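Local coordinates for ABC transporter, substrate-binding protein (Streptococcus pneumoniae, PDB 5G5Y) that captures short- and long-chain fructooligosaccharides, preferring tetrasaccharides and larger, as the solute-binding component of the FusABC-MsmK import system, at residues D215-D219 with K482-D487; N206-V211 with A298-G302. All blocks are in the same frame, centred on the assembly; numbering follows the deposited sequence.

In the fold
Following the chain from its N terminus, the loop that runs into strand 210-212 comes first and supplies half of contact 2; the hairpin then turns and strand 218-220 begins, bringing half of contact 1. Contact 2 closes at 298-302, in the loop between strands 282-284 and 305-306, while contact 1 waits until the C-terminal helix 475-492. Their segments therefore alternate, and the two closures cross. The hairpin joins them: Asp219 N lies 2.8 Å from Val211 O, a probable hydrogen bond, and Leu210 packs on Lys482. One small antiparallel sheet is thus tied to the last helix at its turn and to a mid-chain loop at its entry.

Contact 1 (D215-D219 with K482-D487); sequences DGKVD and KQKYYD. With CA (calcium ion), chain D.
Gln483 reaches the turn and second strand of the hairpin, 215-219, because its CG stands anti to the backbone N (chi1 -171°) and the chain then bends at chi2 (70°), which sets the terminal amide alongside the backbone of Gly216, Lys217 and Val218. Both ends of that amide are used. The nitrogen NE2 donates to Gly216 O at 3.0 Å, in the plane of that carbonyl, and OE1 accepts from Val218 N at 2.8 Å in a nearly straight bond (171°). One side chain therefore binds a carbonyl and an N-H two residues apart, much as a residue of a parallel strand would. The rotation of the amide is fixed further by Asp487, one helical turn on, whose OD1 accepts the other N-H of NE2 at 2.9 Å, the donor lying above the carboxylate plane.

Two waters add to the network: one molecule donates to both Gly216 O and Asp487 OD1, and another bridges Lys217 NZ and Asp487 OD2, which are 5.0 Å apart and not in direct contact. Beside these polar bonds, Val218 CG1 packs against Tyr486 CB at 4.0 Å, while CG2 lies 3.3 Å from Gln483 OE1. Gly216 O also sits obliquely by the Tyr486 ring, 3.6 Å from CE2. Within the turn, Asp215 OD1 accepts from Lys217 N, forming an Asx turn.

On the side turned from the helix, Asp219 OD1 binds calcium at 2.4 Å, with three waters, Phe220 O and the side chains of Asp223 and Asn224 completing the site. The arrangement is that of a beta hairpin docked on the C-terminal helix, its second strand leading into a calcium-binding loop.

Contact 2 (N206-V211 with A298-G302); sequences NDDHLV and ARTNG
A type I beta turn, Asn206 to His209, leads into the first strand of the calcium-site hairpin, and the irregular 298-302 loop docks against it through two asparagine amides. Asn206 knits the turn together and reaches across: OD1 accepts from Leu210 N at 3.2 Å, while ND2 gives one hydrogen to Leu210 O and the other to Arg299 O, each at 3.0 Å. Its CG lies between the backbone N and carbonyl carbon (chi1 59°), folding the amide back over its own turn.

From the other side, Asn301 ND2 also spends both hydrogens. One goes to Leu210 O at 2.9 Å in a nearly straight bond (169°); the other meets the anti lone pair of Asp208 OD2 at 3.0 Å, with carboxylate and amide only 8° from coplanar. The two amides themselves are steeply inclined to each other. A water accepts from the backbone N of Asn301 and donates to Asp208 OD2, giving that oxygen a second partner. Outside the pair, Asn301 OD1 accepts from Tyr422 N, and Thr300 OG1, hydrogen-bonded to His133 O, also closes an ST turn with Gly302 N.

Leu210 O is thus gripped by two amide donors, Asn206 ND2 coming from above its carbonyl plane and Asn301 ND2 closer to that plane. With both ND2 hydrogens of each buried asparagine engaged, the join depends on directional polar bonds more than on apolar packing.

Contact 1 (D215-D219 with K482-D487)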
loop_
_atom_site.group_PDB
_atom_site.type_symbol
_atom_site.label_atom_id
_atom_site.label_comp_id
_atom_site.label_asym_id
_atom_site.label_seq_id
_atom_site.Cartn_x
_atom_site.Cartn_y
_atom_site.Cartn_z
ATOM N N ASP A 215 20.163 14.061 -3.431
ATOM C CA ASP A 215 20.703 14.612 -4.692
ATOM C C ASP A 215 19.787 14.488 -5.922
ATOM O O ASP A 215 20.122 14.973 -7.003
ATOM C CB ASP A 215 22.063 13.987 -4.974
ATOM C CG ASP A 215 22.018 12.484 -5.152
ATOM O OD1 ASP A 215 20.951 11.828 -4.975
ATOM O OD2 ASP A 215 23.106 11.939 -5.457
ATOM N N GLY A 216 18.626 13.869 -5.772
ATOM C CA GLY A 216 17.679 13.740 -6.884
ATOM C C GLY A 216 17.946 12.496 -7.720
ATOM O O GLY A 216 17.377 12.357 -8.777
ATOM N N LYS A 217 18.850 11.627 -7.262
ATOM C CA LYS A 217 19.219 10.425 -7.992
ATOM C C LYS A 217 18.570 9.201 -7.405
ATOM O O LYS A 217 18.627 8.955 -6.196
ATOM C CB LYS A 217 20.736 10.258 -8.051
ATOM C CG LYS A 217 21.421 11.428 -8.776
ATOM C CD LYS A 217 20.727 11.840 -10.083
ATOM C CE LYS A 217 21.652 12.683 -10.964
ATOM N NZ LYS A 217 20.889 13.377 -12.038
ATOM N N VAL A 218 17.977 8.413 -8.283
ATOM C CA VAL A 218 17.316 7.183 -7.868
ATOM C C VAL A 218 18.454 6.223 -7.479
ATOM O O VAL A 218 19.508 6.234 -8.104
ATOM C CB VAL A 218 16.396 6.590 -8.962
ATOM C CG1 VAL A 218 15.326 7.586 -9.402
ATOM C CG2 VAL A 218 17.171 6.126 -10.182
ATOM N N ASP A 219 18.264 5.451 -6.432
ATOM C CA ASP A 219 19.287 4.491 -5.957
ATOM C C ASP A 219 18.706 3.094 -5.809
ATOM O O ASP A 219 17.699 2.886 -5.109
ATOM C CB ASP A 219 19.860 5.015 -4.626
ATOM C CG ASP A 219 21.007 4.155 -4.058
ATOM O OD1 ASP A 219 21.685 3.439 -4.809
ATOM O OD2 ASP A 219 21.251 4.230 -2.837
ATOM N N LYS A 482 14.015 4.501 -14.706
ATOM C CA LYS A 482 13.439 5.042 -13.476
ATOM C C LYS A 482 13.842 6.502 -13.283
ATOM O O LYS A 482 13.013 7.367 -12.914
ATOM C CB LYS A 482 13.817 4.171 -12.279
ATOM C CG LYS A 482 13.180 2.767 -12.263
ATOM C CD LYS A 482 11.731 2.801 -11.821
ATOM C CE LYS A 482 11.067 1.425 -11.859
ATOM N NZ LYS A 482 9.695 1.491 -11.273
ATOM N N GLN A 483 15.112 6.804 -13.552
ATOM C CA GLN A 483 15.601 8.168 -13.422
ATOM C C GLN A 483 14.943 9.077 -14.440
ATOM O O GLN A 483 14.635 10.211 -14.130
ATOM C CB GLN A 483 17.143 8.224 -13.584
ATOM C CG GLN A 483 17.757 9.545 -13.253
ATOM C CD GLN A 483 17.698 9.853 -11.775
ATOM O OE1 GLN A 483 18.261 9.126 -10.974
ATOM N NE2 GLN A 483 17.071 10.970 -11.413
ATOM N N LYS A 484 14.748 8.594 -15.671
ATOM C CA LYS A 484 14.078 9.382 -16.675
ATOM C C LYS A 484 12.678 9.835 -16.224
ATOM O O LYS A 484 12.327 11.012 -16.307
ATOM C CB LYS A 484 14.013 8.600 -17.994
ATOM C CG LYS A 484 13.299 9.294 -19.154
ATOM C CD LYS A 484 13.285 8.400 -20.398
ATOM C CE LYS A 484 12.244 7.301 -20.289
ATOM N NZ LYS A 484 12.085 6.516 -21.546
ATOM N N TYR A 485 11.874 8.901 -15.768
ATOM C CA TYR A 485 10.543 9.253 -15.297
ATOM C C TYR A 485 10.550 10.127 -14.033
ATOM O O TYR A 485 9.686 10.994 -13.891
ATOM C CB TYR A 485 9.686 8.009 -15.115
ATOM C CG TYR A 485 9.251 7.442 -16.436
ATOM C CD1 TYR A 485 8.175 8.000 -17.122
ATOM C CD2 TYR A 485 9.938 6.380 -17.028
ATOM C CE1 TYR A 485 7.786 7.514 -18.349
ATOM C CE2 TYR A 485 9.542 5.874 -18.250
ATOM C CZ TYR A 485 8.475 6.461 -18.920
ATOM O OH TYR A 485 8.068 5.993 -20.162
ATOM N N TYR A 486 11.524 9.914 -13.151
ATOM C CA TYR A 486 11.670 10.752 -11.956
ATOM C C TYR A 486 11.924 12.207 -12.341
ATOM O O TYR A 486 11.251 13.137 -11.835
ATOM C CB TYR A 486 12.768 10.230 -11.027
ATOM C CG TYR A 486 12.843 11.064 -9.779
ATOM C CD1 TYR A 486 11.928 10.880 -8.769
ATOM C CD2 TYR A 486 13.776 12.092 -9.629
ATOM C CE1 TYR A 486 11.941 11.654 -7.626
ATOM C CE2 TYR A 486 13.799 12.885 -8.455
ATOM C CZ TYR A 486 12.849 12.649 -7.464
ATOM O OH TYR A 486 12.742 13.375 -6.271
ATOM N N ASP A 487 12.871 12.399 -13.268
ATOM C CA ASP A 487 13.197 13.738 -13.734
ATOM C C ASP A 487 11.987 14.371 -14.416
ATOM O O ASP A 487 11.699 15.528 -14.154
ATOM C CB ASP A 487 14.425 13.751 -14.669
ATOM C CG ASP A 487 15.715 13.262 -13.974
ATOM O OD1 ASP A 487 15.798 13.215 -12.715
ATOM O OD2 ASP A 487 16.670 12.933 -14.691
HETATM CA CA CA D . 22.821 1.384 -5.438
HETATM O O HOH W 1 16.619 14.467 -10.424
HETATM O O HOH W 2 19.076 12.861 -13.892
HETATM O O HOH W 3 24.206 3.247 -5.317
HETATM O O HOH W 4 21.991 2.214 -7.740
HETATM O O HOH W 5 25.050 1.611 -6.504
#

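Contact 2 (N206-V211 with A298-G302)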
loop_
_atom_site.group_PDB
_atom_site.type_symbol
_atom_site.label_atom_id
_atom_site.label_comp_id
_atom_site.label_asym_id
_atom_site.label_seq_id
_atom_site.Cartn_x
_atom_site.Cartn_y
_atom_site.Cartn_z
ATOM N N ASN A 206 13.637 -1.445 0.395
ATOM C CA ASN A 206 12.180 -1.562 0.385
ATOM C C ASN A 206 11.788 -2.568 -0.680
ATOM O O ASN A 206 12.677 -3.090 -1.365
ATOM C CB ASN A 206 11.520 -0.204 0.194
ATOM C CG ASN A 206 11.926 0.487 -1.090
ATOM O OD1 ASN A 206 12.064 -0.146 -2.149
ATOM N ND2 ASN A 206 12.066 1.804 -1.029
ATOM N N ASP A 207 10.494 -2.840 -0.817
ATOM C CA ASP A 207 10.040 -3.912 -1.736
ATOM C C ASP A 207 10.344 -3.625 -3.197
ATOM O O ASP A 207 10.360 -4.553 -3.980
ATOM C CB ASP A 207 8.551 -4.224 -1.517
ATOM C CG ASP A 207 8.296 -4.975 -0.221
ATOM O OD1 ASP A 207 9.280 -5.481 0.391
ATOM O OD2 ASP A 207 7.117 -5.080 0.201
ATOM N N ASP A 208 10.551 -2.362 -3.571
ATOM C CA ASP A 208 10.998 -2.008 -4.937
ATOM C C ASP A 208 12.530 -1.990 -5.094
ATOM O O ASP A 208 13.029 -1.792 -6.193
ATOM C CB ASP A 208 10.512 -0.614 -5.316
ATOM C CG ASP A 208 8.996 -0.494 -5.301
ATOM O OD1 ASP A 208 8.311 -1.365 -5.854
ATOM O OD2 ASP A 208 8.474 0.481 -4.718
ATOM N N HIS A 209 13.261 -2.165 -3.988
ATOM C CA HIS A 209 14.711 -1.955 -3.924
ATOM C C HIS A 209 15.117 -0.619 -4.543
ATOM O O HIS A 209 16.138 -0.530 -5.229
ATOM C CB HIS A 209 15.482 -3.098 -4.570
ATOM C CG HIS A 209 15.060 -4.451 -4.104
ATOM N ND1 HIS A 209 15.100 -4.827 -2.779
ATOM C CD2 HIS A 209 14.559 -5.510 -4.780
ATOM C CE1 HIS A 209 14.593 -6.041 -2.655
ATOM N NE2 HIS A 209 14.277 -6.484 -3.853
ATOM N N LEU A 210 14.291 0.397 -4.337
ATOM C CA LEU A 210 14.527 1.690 -4.961
ATOM C C LEU A 210 14.167 2.832 -4.028
ATOM O O LEU A 210 13.008 2.960 -3.615
ATOM C CB LEU A 210 13.719 1.789 -6.243
ATOM C CG LEU A 210 14.158 2.844 -7.233
ATOM C CD1 LEU A 210 15.396 2.383 -7.988
ATOM C CD2 LEU A 210 13.024 3.090 -8.224
ATOM N N VAL A 211 15.173 3.651 -3.713
ATOM C CA VAL A 211 14.960 4.925 -2.987
ATOM C C VAL A 211 15.387 6.110 -3.851
ATOM O O VAL A 211 15.963 5.920 -4.925
ATOM C CB VAL A 211 15.690 4.924 -1.609
ATOM C CG1 VAL A 211 15.109 3.834 -0.726
ATOM C CG2 VAL A 211 17.194 4.765 -1.763
ATOM N N ALA A 298 14.293 3.903 5.797
ATOM C CA ALA A 298 14.109 4.000 4.349
ATOM C C ALA A 298 12.603 4.129 4.117
ATOM O O ALA A 298 11.777 3.424 4.740
ATOM C CB ALA A 298 14.638 2.792 3.667
ATOM N N ARG A 299 12.230 5.071 3.262
ATOM C CA ARG A 299 10.825 5.206 2.894
ATOM C C ARG A 299 10.472 4.163 1.848
ATOM O O ARG A 299 11.256 3.908 0.902
ATOM C CB ARG A 299 10.578 6.579 2.345
ATOM C CG ARG A 299 10.766 7.629 3.379
ATOM C CD ARG A 299 10.664 9.023 2.786
ATOM N NE ARG A 299 9.315 9.299 2.336
ATOM C CZ ARG A 299 8.908 10.432 1.766
ATOM N NH1 ARG A 299 9.724 11.469 1.513
ATOM N NH2 ARG A 299 7.624 10.532 1.424
ATOM N N THR A 300 9.320 3.534 2.013
ATOM C CA THR A 300 8.759 2.732 0.910
ATOM C C THR A 300 8.287 3.710 -0.177
ATOM O O THR A 300 8.276 4.934 0.048
ATOM C CB THR A 300 7.486 1.912 1.294
ATOM O OG1 THR A 300 6.375 2.805 1.493
ATOM C CG2 THR A 300 7.726 1.068 2.520
ATOM N N ASN A 301 7.866 3.144 -1.319
ATOM C CA ASN A 301 7.226 3.915 -2.363
ATOM C C ASN A 301 5.701 3.732 -2.392
ATOM O O ASN A 301 5.040 4.147 -3.332
ATOM C CB ASN A 301 7.877 3.632 -3.713
ATOM C CG ASN A 301 9.372 3.848 -3.679
ATOM O OD1 ASN A 301 9.837 4.901 -3.208
ATOM N ND2 ASN A 301 10.134 2.866 -4.104
ATOM N N GLY A 302 5.154 3.214 -1.307
ATOM C CA GLY A 302 3.725 3.026 -1.185
ATOM C C GLY A 302 2.964 4.325 -1.199
ATOM O O GLY A 302 3.451 5.351 -0.707
HETATM O O HOH W 6 8.344 0.353 -1.804
#